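Side-chain contacts in glycoside hydrolase (Streptococcus pneumoniae serotype 4, PDB 6ORH), which probably hydrolyses alpha-L-fucosidic linkages of host glycans, as a family 29 glycoside hydrolase that binds fucose-containing glycans: residues A[16-21]-A[68-73]; A[25-30]-A[57-62]; A[270-275]-A[305-310]. The protein carries 2 engineered substitutions. One frame throughout, in Å; residues are numbered along the deposited sequence.

Contact 1. Residues A[16-21]-A[68-73]. With EDO (1,2-ethanediol), chain L.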
loop_
_atom_site.group_PDB
_atom_site.type_symbol
_atom_site.label_atom_id
_atom_site.label_comp_id
_atom_site.label_asym_id
_atom_site.label_seq_id
_atom_site.Cartn_x
_atom_site.Cartn_y
_atom_site.Cartn_z
ATOM N N LEU A 16 -9.632 -2.325 -23.397
ATOM C CA LEU A 16 -10.447 -1.264 -22.834
ATOM C C LEU A 16 -11.770 -1.846 -22.357
ATOM O O LEU A 16 -12.288 -1.394 -21.337
ATOM C CB LEU A 16 -10.682 -0.182 -23.891
ATOM C CG LEU A 16 -9.530 0.793 -24.066
ATOM C CD1 LEU A 16 -9.771 1.705 -25.268
ATOM C CD2 LEU A 16 -9.303 1.598 -22.799
ATOM N N ALA A 17 -12.288 -2.833 -23.088
ATOM C CA ALA A 17 -13.588 -3.373 -22.726
ATOM C C ALA A 17 -13.490 -4.082 -21.369
ATOM O O ALA A 17 -14.365 -3.970 -20.489
ATOM C CB ALA A 17 -14.099 -4.253 -23.854
ATOM N N TYR A 18 -12.406 -4.848 -21.191
ATOM C CA TYR A 18 -12.232 -5.540 -19.924
ATOM C C TYR A 18 -12.064 -4.539 -18.776
ATOM O O TYR A 18 -12.633 -4.751 -17.690
ATOM C CB TYR A 18 -11.013 -6.469 -20.018
ATOM C CG TYR A 18 -10.770 -7.415 -18.864
ATOM C CD1 TYR A 18 -11.757 -7.734 -17.925
ATOM C CD2 TYR A 18 -9.533 -8.054 -18.748
ATOM C CE1 TYR A 18 -11.506 -8.627 -16.897
ATOM C CE2 TYR A 18 -9.286 -8.973 -17.746
ATOM C CZ TYR A 18 -10.281 -9.277 -16.827
ATOM O OH TYR A 18 -10.022 -10.208 -15.872
ATOM N N LEU A 19 -11.258 -3.471 -18.992
ATOM C CA LEU A 19 -11.059 -2.479 -17.947
ATOM C C LEU A 19 -12.405 -1.873 -17.542
ATOM O O LEU A 19 -12.646 -1.636 -16.361
ATOM C CB LEU A 19 -10.072 -1.407 -18.445
ATOM C CG LEU A 19 -8.634 -1.950 -18.507
ATOM C CD1 LEU A 19 -7.760 -0.990 -19.308
ATOM C CD2 LEU A 19 -8.095 -2.083 -17.095
ATOM N N GLY A 20 -13.248 -1.639 -18.544
ATOM C CA GLY A 20 -14.581 -1.087 -18.319
ATOM C C GLY A 20 -15.488 -2.031 -17.518
ATOM O O GLY A 20 -16.299 -1.602 -16.677
ATOM N N ASP A 21 -15.351 -3.327 -17.764
ATOM C CA ASP A 21 -16.186 -4.345 -17.129
ATOM C C ASP A 21 -15.818 -4.577 -15.661
ATOM O O ASP A 21 -16.697 -4.914 -14.874
ATOM C CB ASP A 21 -16.125 -5.660 -17.915
ATOM C CG ASP A 21 -16.988 -5.645 -19.176
ATOM O OD1 ASP A 21 -17.801 -4.697 -19.339
ATOM O OD2 ASP A 21 -16.811 -6.539 -19.992
ATOM N N PHE A 68 -20.718 -9.740 -12.041
ATOM C CA PHE A 68 -19.587 -10.257 -12.802
ATOM C C PHE A 68 -19.932 -10.218 -14.289
ATOM O O PHE A 68 -21.076 -10.503 -14.656
ATOM C CB PHE A 68 -19.230 -11.667 -12.300
ATOM C CG PHE A 68 -18.691 -11.669 -10.887
ATOM C CD1 PHE A 68 -17.341 -11.426 -10.673
ATOM C CD2 PHE A 68 -19.531 -11.784 -9.779
ATOM C CE1 PHE A 68 -16.809 -11.336 -9.391
ATOM C CE2 PHE A 68 -19.011 -11.706 -8.490
ATOM C CZ PHE A 68 -17.646 -11.495 -8.298
ATOM N N LYS A 69 -18.943 -9.870 -15.135
ATOM C CA LYS A 69 -19.152 -9.651 -16.566
ATOM C C LYS A 69 -18.437 -10.705 -17.412
ATOM O O LYS A 69 -18.697 -10.807 -18.621
ATOM C CB LYS A 69 -18.704 -8.241 -16.973
ATOM C CG LYS A 69 -19.382 -7.136 -16.176
ATOM C CD LYS A 69 -20.881 -7.194 -16.367
ATOM C CE LYS A 69 -21.588 -6.099 -15.594
ATOM N NZ LYS A 69 -23.048 -6.359 -15.498
ATOM N N LYS A 70 -17.664 -11.571 -16.745
ATOM C CA LYS A 70 -16.908 -12.601 -17.437
ATOM C C LYS A 70 -16.705 -13.760 -16.469
ATOM O O LYS A 70 -16.602 -13.555 -15.265
ATOM C CB LYS A 70 -15.561 -12.039 -17.905
ATOM C CG LYS A 70 -14.642 -13.043 -18.600
ATOM C CD LYS A 70 -13.531 -12.362 -19.413
ATOM C CE LYS A 70 -12.720 -11.370 -18.613
ATOM N NZ LYS A 70 -11.825 -10.618 -19.532
ATOM N N LEU A 71 -16.740 -14.981 -17.013
ATOM C CA LEU A 71 -16.550 -16.211 -16.249
ATOM C C LEU A 71 -15.429 -16.997 -16.929
ATOM O O LEU A 71 -15.594 -17.398 -18.097
ATOM C CB LEU A 71 -17.885 -16.986 -16.274
ATOM C CG LEU A 71 -17.982 -18.293 -15.480
ATOM C CD1 LEU A 71 -19.415 -18.813 -15.504
ATOM C CD2 LEU A 71 -17.031 -19.399 -15.980
ATOM N N ILE A 72 -14.304 -17.165 -16.201
ATOM C CA ILE A 72 -13.178 -17.956 -16.692
ATOM C C ILE A 72 -13.237 -19.359 -16.089
ATOM O O ILE A 72 -13.062 -19.539 -14.892
ATOM C CB ILE A 72 -11.840 -17.240 -16.430
ATOM C CG1 ILE A 72 -11.889 -15.800 -16.956
ATOM C CG2 ILE A 72 -10.688 -18.023 -17.068
ATOM C CD1 ILE A 72 -10.586 -15.027 -16.795
ATOM N N LEU A 73 -13.478 -20.361 -16.953
ATOM C CA LEU A 73 -13.686 -21.732 -16.506
ATOM C C LEU A 73 -12.403 -22.539 -16.688
ATOM O O LEU A 73 -11.868 -22.671 -17.803
ATOM C CB LEU A 73 -14.782 -22.351 -17.400
ATOM C CG LEU A 73 -15.143 -23.800 -17.049
ATOM C CD1 LEU A 73 -15.740 -23.870 -15.630
ATOM C CD2 LEU A 73 -16.196 -24.316 -18.049
HETATM C C1 EDO L . -10.301 -1.690 -14.291
HETATM O O1 EDO L . -11.068 -2.821 -14.527
HETATM C C2 EDO L . -10.988 -1.089 -13.145
HETATM O O2 EDO L . -10.357 -0.016 -12.665
#
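Y18 and D21, one turn apart near the end of helix 13-21, face K70, the first residue of strand 70-74, and K69 just before it, where the backbones come closest with 6.1 Å between the CA atoms of D21 and K69. The centre of the contact is a cation-pi interaction. The NZ of K70 stands 3.1 Å from the centroid of the Y18 ring and only 6° off the ring normal, over the middle of the face. The CE of K70 follows as a CH-pi contact, shifted toward the hydroxyl side of the ring, 3.5 Å from CE1 of Y18. Two torsions of K70 bring this about: chi1 of 178° sets CG anti to the backbone N, and a bend at chi3 (54°) swings CE and NZ over the ring. Ammonium and phenol end each have a second anchor, K70 NZ in a salt bridge with E167 and Y18 OH in a hydrogen bond with E255, so the ring and the cation are both held in place. Beside them D21 and K69 touch through aliphatic carbon, with CB of D21 3.8 Å from CB of K69; the bent lysine chain then leads its ammonium away, and NZ of K69 stays 6.7 Å from OD1 of D21. On the helix, an ethanediol O1 donates a 2.7 Å hydrogen bond to the carbonyl O of L19. A buried lysine matched by a carboxylate and an aromatic face probably remains protonated, and it ties the helix before the first barrel strand to the next strand.

Contact 2. Residues A[25-30]-A[57-62]. With FUC (alpha-L-fucopyranose), chain C.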
loop_
_atom_site.group_PDB
_atom_site.type_symbol
_atom_site.label_atom_id
_atom_site.label_comp_id
_atom_site.label_asym_id
_atom_site.label_seq_id
_atom_site.Cartn_x
_atom_site.Cartn_y
_atom_site.Cartn_z
ATOM N N ALA A 25 -15.166 -13.542 -12.912
ATOM C CA ALA A 25 -15.174 -14.646 -11.980
ATOM C C ALA A 25 -14.323 -15.788 -12.522
ATOM O O ALA A 25 -14.312 -16.007 -13.726
ATOM C CB ALA A 25 -16.606 -15.124 -11.782
ATOM N N PHE A 26 -13.642 -16.516 -11.624
ATOM C CA PHE A 26 -12.883 -17.706 -11.964
ATOM C C PHE A 26 -13.632 -18.899 -11.375
ATOM O O PHE A 26 -14.219 -18.769 -10.296
ATOM C CB PHE A 26 -11.547 -17.646 -11.228
ATOM C CG PHE A 26 -10.267 -17.908 -11.985
ATOM C CD1 PHE A 26 -10.219 -18.639 -13.174
ATOM C CD2 PHE A 26 -9.063 -17.482 -11.418
ATOM C CE1 PHE A 26 -9.011 -18.883 -13.806
ATOM C CE2 PHE A 26 -7.854 -17.717 -12.061
ATOM C CZ PHE A 26 -7.829 -18.422 -13.249
ATOM N N ILE A 27 -13.622 -20.031 -12.089
ATOM C CA ILE A 27 -14.186 -21.255 -11.517
ATOM C C ILE A 27 -13.130 -22.356 -11.598
ATOM O O ILE A 27 -12.771 -22.786 -12.701
ATOM C CB ILE A 27 -15.497 -21.641 -12.240
ATOM C CG1 ILE A 27 -16.587 -20.582 -12.018
ATOM C CG2 ILE A 27 -15.951 -23.015 -11.754
ATOM C CD1 ILE A 27 -18.002 -20.954 -12.529
ATOM N N HIS A 28 -12.644 -22.799 -10.420
ATOM C CA HIS A 28 -11.792 -23.978 -10.294
ATOM C C HIS A 28 -12.654 -25.118 -9.745
ATOM O O HIS A 28 -13.144 -25.034 -8.623
ATOM C CB HIS A 28 -10.591 -23.758 -9.337
ATOM C CG HIS A 28 -9.457 -22.962 -9.911
ATOM N ND1 HIS A 28 -9.572 -21.604 -10.189
ATOM C CD2 HIS A 28 -8.180 -23.313 -10.205
ATOM C CE1 HIS A 28 -8.390 -21.169 -10.655
ATOM N NE2 HIS A 28 -7.530 -22.189 -10.660
ATOM N N PHE A 29 -12.833 -26.154 -10.569
ATOM C CA PHE A 29 -13.636 -27.316 -10.200
ATOM C C PHE A 29 -13.077 -28.513 -10.958
ATOM O O PHE A 29 -12.606 -28.375 -12.087
ATOM C CB PHE A 29 -15.083 -27.064 -10.630
ATOM C CG PHE A 29 -16.022 -28.222 -10.375
ATOM C CD1 PHE A 29 -16.341 -28.584 -9.075
ATOM C CD2 PHE A 29 -16.550 -28.951 -11.425
ATOM C CE1 PHE A 29 -17.203 -29.649 -8.825
ATOM C CE2 PHE A 29 -17.431 -30.002 -11.184
ATOM C CZ PHE A 29 -17.733 -30.365 -9.879
ATOM N N GLY A 30 -13.062 -29.686 -10.317
ATOM C CA GLY A 30 -12.587 -30.864 -11.020
ATOM C C GLY A 30 -12.278 -31.976 -10.024
ATOM O O GLY A 30 -12.777 -31.943 -8.909
ATOM N N ARG A 57 -26.155 -23.389 -14.736
ATOM C CA ARG A 57 -26.967 -22.187 -14.888
ATOM C C ARG A 57 -27.006 -21.402 -13.569
ATOM O O ARG A 57 -27.039 -20.169 -13.611
ATOM C CB ARG A 57 -28.372 -22.515 -15.434
ATOM C CG ARG A 57 -29.175 -21.269 -15.800
ATOM C CD ARG A 57 -30.579 -21.663 -16.270
ATOM N NE ARG A 57 -31.332 -20.490 -16.728
ATOM C CZ ARG A 57 -32.014 -19.643 -15.955
ATOM N NH1 ARG A 57 -32.067 -19.817 -14.647
ATOM N NH2 ARG A 57 -32.653 -18.621 -16.508
ATOM N N GLU A 58 -27.018 -22.095 -12.422
ATOM C CA GLU A 58 -26.998 -21.404 -11.136
ATOM C C GLU A 58 -25.663 -20.691 -10.935
ATOM O O GLU A 58 -25.640 -19.623 -10.341
ATOM C CB GLU A 58 -27.256 -22.351 -9.959
ATOM C CG GLU A 58 -28.741 -22.663 -9.854
ATOM C CD GLU A 58 -29.536 -21.403 -9.568
ATOM O OE1 GLU A 58 -29.471 -20.936 -8.405
ATOM O OE2 GLU A 58 -30.204 -20.879 -10.500
ATOM N N TRP A 59 -24.557 -21.282 -11.432
ATOM C CA TRP A 59 -23.281 -20.586 -11.307
ATOM C C TRP A 59 -23.385 -19.271 -12.069
ATOM O O TRP A 59 -23.057 -18.204 -11.546
ATOM C CB TRP A 59 -22.125 -21.398 -11.899
ATOM C CG TRP A 59 -21.906 -22.778 -11.353
ATOM C CD1 TRP A 59 -22.510 -23.389 -10.282
ATOM C CD2 TRP A 59 -20.977 -23.727 -11.903
ATOM N NE1 TRP A 59 -22.007 -24.663 -10.146
ATOM C CE2 TRP A 59 -21.065 -24.893 -11.127
ATOM C CE3 TRP A 59 -20.065 -23.697 -12.984
ATOM C CZ2 TRP A 59 -20.285 -26.020 -11.401
ATOM C CZ3 TRP A 59 -19.285 -24.806 -13.240
ATOM C CH2 TRP A 59 -19.409 -25.970 -12.472
ATOM N N VAL A 60 -23.840 -19.360 -13.334
ATOM C CA VAL A 60 -23.901 -18.166 -14.159
ATOM C C VAL A 60 -24.916 -17.157 -13.610
ATOM O O VAL A 60 -24.614 -15.957 -13.572
ATOM C CB VAL A 60 -24.194 -18.527 -15.627
ATOM C CG1 VAL A 60 -24.408 -17.266 -16.473
ATOM C CG2 VAL A 60 -23.092 -19.416 -16.201
ATOM N N ARG A 61 -26.110 -17.630 -13.194
ATOM C CA ARG A 61 -27.148 -16.705 -12.726
ATOM C C ARG A 61 -26.630 -15.885 -11.536
ATOM O O ARG A 61 -26.768 -14.660 -11.515
ATOM C CB ARG A 61 -28.425 -17.464 -12.338
ATOM C CG ARG A 61 -29.528 -16.520 -11.853
ATOM C CD ARG A 61 -30.767 -17.298 -11.404
ATOM N NE ARG A 61 -30.561 -18.071 -10.182
ATOM C CZ ARG A 61 -30.600 -17.567 -8.937
ATOM N NH1 ARG A 61 -30.868 -16.277 -8.741
ATOM N NH2 ARG A 61 -30.375 -18.363 -7.908
ATOM N N VAL A 62 -26.027 -16.551 -10.558
ATOM C CA VAL A 62 -25.565 -15.872 -9.356
ATOM C C VAL A 62 -24.448 -14.900 -9.731
ATOM O O VAL A 62 -24.447 -13.752 -9.290
ATOM C CB VAL A 62 -25.145 -16.851 -8.249
ATOM C CG1 VAL A 62 -24.329 -16.153 -7.165
ATOM C CG2 VAL A 62 -26.399 -17.467 -7.615
HETATM C C1 FUC C . -1.440 -21.248 -9.892
HETATM C C2 FUC C . -1.991 -22.663 -9.946
HETATM C C3 FUC C . -3.179 -22.731 -8.993
HETATM C C4 FUC C . -4.299 -21.810 -9.492
HETATM C C5 FUC C . -3.722 -20.376 -9.592
HETATM C C6 FUC C . -4.693 -19.413 -10.249
HETATM O O2 FUC C . -0.944 -23.543 -9.501
HETATM O O3 FUC C . -3.643 -24.091 -8.922
HETATM O O4 FUC C . -4.778 -22.308 -10.773
HETATM O O5 FUC C . -2.451 -20.337 -10.356
#
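W59 of helix 56-65 brings its indole up to I27, the last residue of strand 23-27, and F29 just beyond it. I27 supplies the closest touch: its CD1 methyl lies 3.5 Å from CE3 of W59, on the benzo half of the indole, while CG2 of I27 approaches the neighbouring CZ3 at 4.1 Å. With CG1 anti to the carbonyl carbon (chi1 -65°) and CG2 anti to the backbone N, both branches of the isoleucine are turned to this part of the ring. F29 meets the far end of the indole in an edge-to-face pair, the edge of W59 directed at the phenylalanine face, with centroids 5.9 Å apart and planes at 69°. At the pyrrole edge NE1 of W59 gives its hydrogen to the carbonyl O of G302; F304 stacks with W59. Between I27 and F29, H28 belongs to the glycan pocket, its NE2 2.8 Å from O4 of the bound fucose in a hydrogen bond in the plane of the imidazole. The contact across the segments is thus wholly apolar, and with its one side-chain N-H satisfied by G302 the buried indole leaves no polar group unmet; the strand it packs on runs straight into the sugar-binding H28.

Contact 3. Residues A[270-275]-A[305-310]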
loop_
_atom_site.group_PDB
_atom_site.type_symbol
_atom_site.label_atom_id
_atom_site.label_comp_id
_atom_site.label_asym_id
_atom_site.label_seq_id
_atom_site.Cartn_x
_atom_site.Cartn_y
_atom_site.Cartn_z
ATOM N N GLN A 270 -12.991 -24.807 4.774
ATOM C CA GLN A 270 -12.633 -23.417 4.545
ATOM C C GLN A 270 -13.872 -22.528 4.506
ATOM O O GLN A 270 -14.975 -22.960 4.166
ATOM C CB GLN A 270 -11.830 -23.299 3.251
ATOM C CG GLN A 270 -10.411 -23.831 3.413
ATOM C CD GLN A 270 -9.548 -23.733 2.175
ATOM O OE1 GLN A 270 -9.945 -23.162 1.154
ATOM N NE2 GLN A 270 -8.361 -24.318 2.258
ATOM N N ASP A 271 -13.659 -21.252 4.814
ATOM C CA ASP A 271 -14.718 -20.266 4.749
ATOM C C ASP A 271 -14.355 -19.184 3.739
ATOM O O ASP A 271 -13.166 -18.888 3.568
ATOM C CB ASP A 271 -14.883 -19.623 6.125
ATOM C CG ASP A 271 -15.435 -20.612 7.139
ATOM O OD1 ASP A 271 -16.497 -21.180 6.867
ATOM O OD2 ASP A 271 -14.799 -20.798 8.191
ATOM N N PRO A 272 -15.345 -18.511 3.112
ATOM C CA PRO A 272 -15.066 -17.370 2.236
ATOM C C PRO A 272 -14.559 -16.170 3.028
ATOM O O PRO A 272 -14.833 -16.031 4.225
ATOM C CB PRO A 272 -16.417 -16.974 1.641
ATOM C CG PRO A 272 -17.408 -17.520 2.676
ATOM C CD PRO A 272 -16.791 -18.778 3.231
ATOM N N LYS A 273 -13.849 -15.287 2.321
ATOM C CA LYS A 273 -13.399 -14.025 2.878
ATOM C C LYS A 273 -14.573 -13.207 3.403
ATOM O O LYS A 273 -15.689 -13.242 2.884
ATOM C CB LYS A 273 -12.625 -13.278 1.782
ATOM C CG LYS A 273 -11.245 -13.878 1.543
ATOM C CD LYS A 273 -10.506 -13.172 0.414
ATOM C CE LYS A 273 -9.075 -13.638 0.186
ATOM N NZ LYS A 273 -8.936 -15.089 -0.052
ATOM N N SER A 274 -14.321 -12.376 4.428
ATOM C CA SER A 274 -15.345 -11.449 4.891
ATOM C C SER A 274 -15.648 -10.362 3.856
ATOM O O SER A 274 -14.828 -10.079 2.958
ATOM C CB SER A 274 -14.915 -10.785 6.195
ATOM O OG SER A 274 -13.762 -9.969 5.957
ATOM N N LEU A 275 -16.787 -9.687 4.033
ATOM C CA LEU A 275 -17.075 -8.516 3.222
ATOM C C LEU A 275 -15.934 -7.499 3.337
ATOM O O LEU A 275 -15.508 -6.943 2.337
ATOM C CB LEU A 275 -18.426 -7.896 3.589
ATOM C CG LEU A 275 -18.807 -6.653 2.795
ATOM C CD1 LEU A 275 -18.951 -6.975 1.307
ATOM C CD2 LEU A 275 -20.092 -6.026 3.336
ATOM N N ASP A 305 -21.056 -22.781 -2.766
ATOM C CA ASP A 305 -21.357 -22.872 -1.338
ATOM C C ASP A 305 -22.327 -21.766 -0.929
ATOM O O ASP A 305 -22.224 -20.635 -1.406
ATOM C CB ASP A 305 -20.051 -22.769 -0.537
ATOM C CG ASP A 305 -20.271 -22.913 0.958
ATOM O OD1 ASP A 305 -20.278 -24.058 1.413
ATOM O OD2 ASP A 305 -20.444 -21.881 1.627
ATOM N N ALA A 306 -23.271 -22.080 -0.008
ATOM C CA ALA A 306 -24.289 -21.128 0.410
ATOM C C ALA A 306 -23.693 -19.825 0.956
ATOM O O ALA A 306 -24.257 -18.754 0.704
ATOM C CB ALA A 306 -25.197 -21.773 1.444
ATOM N N LYS A 307 -22.596 -19.948 1.731
ATOM C CA LYS A 307 -21.969 -18.796 2.378
ATOM C C LYS A 307 -21.311 -17.925 1.306
ATOM O O LYS A 307 -21.497 -16.707 1.312
ATOM C CB LYS A 307 -20.923 -19.243 3.398
ATOM C CG LYS A 307 -21.471 -20.144 4.511
ATOM C CD LYS A 307 -20.423 -20.617 5.530
ATOM C CE LYS A 307 -19.212 -21.339 4.952
ATOM N NZ LYS A 307 -19.567 -22.608 4.266
ATOM N N ASP A 308 -20.668 -18.587 0.328
ATOM C CA ASP A 308 -20.039 -17.838 -0.759
ATOM C C ASP A 308 -21.079 -17.038 -1.534
ATOM O O ASP A 308 -20.847 -15.898 -1.918
ATOM C CB ASP A 308 -19.318 -18.751 -1.759
ATOM C CG ASP A 308 -18.165 -19.539 -1.169
ATOM O OD1 ASP A 308 -18.091 -19.642 0.081
ATOM O OD2 ASP A 308 -17.347 -20.056 -1.957
ATOM N N ILE A 309 -22.233 -17.666 -1.842
ATOM C CA ILE A 309 -23.282 -16.972 -2.549
ATOM C C ILE A 309 -23.749 -15.743 -1.757
ATOM O O ILE A 309 -23.888 -14.651 -2.315
ATOM C CB ILE A 309 -24.443 -17.946 -2.852
ATOM C CG1 ILE A 309 -23.986 -19.054 -3.805
ATOM C CG2 ILE A 309 -25.626 -17.175 -3.415
ATOM C CD1 ILE A 309 -24.972 -20.255 -3.870
ATOM N N GLU A 310 -24.024 -15.927 -0.452
ATOM C CA GLU A 310 -24.475 -14.819 0.375
ATOM C C GLU A 310 -23.463 -13.667 0.300
ATOM O O GLU A 310 -23.856 -12.505 0.144
ATOM C CB GLU A 310 -24.655 -15.334 1.806
ATOM C CG GLU A 310 -25.163 -14.283 2.761
ATOM C CD GLU A 310 -25.691 -14.986 3.997
ATOM O OE1 GLU A 310 -26.942 -15.049 4.133
ATOM O OE2 GLU A 310 -24.859 -15.530 4.782
HETATM O O HOH W 1 -17.499 -24.342 3.174
#
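P272 packs its pyrrolidine ring into the angle between K307 and D308 on the first turn of helix 306-322. CG of P272 lies 3.4 Å from OD1 of D308, while its CD meets CE of K307 at 3.9 Å. D271, next to the proline, brings OD1 to 3.3 Å from that same CE; the charged atoms are farther apart, 4.3 Å between OD1 of D271 and NZ of K307, so the attraction is loose and no salt bridge forms. The lysine tip is instead curled back by bends at chi3 and chi4 (-55° and -63°) onto D305, the N-cap residue. NZ of K307 forms a salt bridge with OD2 of D305 at 2.9 Å, and the backbone N of K307 makes its capping bond to that same oxygen from the opposite face of the carboxylate, also at 2.9 Å. A single oxygen therefore caps the helix and anchors the side chain. A water that accepts from NZ of K307 lies 3.0 Å from the carbonyl O of Q270, to which it probably donates, bridging the segments. Farther out, R261 forms a salt bridge with OD2 of D308, which helps to set the carboxylate beside the proline. The contact thus pins the loop after strand 250-259 to the N-terminus of helix 306-322, just ahead of S274, which caps the start of helix 275-284.

Overall arrangement
Contacts 1 and 2 meet on one sheet of the fucosidase TIM barrel, their centres 14 Å apart: strands 23-27 and 70-74 run parallel as neighbours, joined by backbone bonds of A25 with K70 and I72. Strand 23-27 follows helix 13-21 and helix 56-65 precedes strand 70-74, so both segments of contact 2 fall in sequence between those of contact 1. Contact 3 comes later in the chain, 14 Å from contact 2 and 22 Å from contact 1, centre to centre. V62 of helix 56-65 touches I309 of helix 306-322, linking contacts 2 and 3. Early and late parts of the barrel thus pack together, and contact 2 holds H28, one of the residues of the fucose pocket.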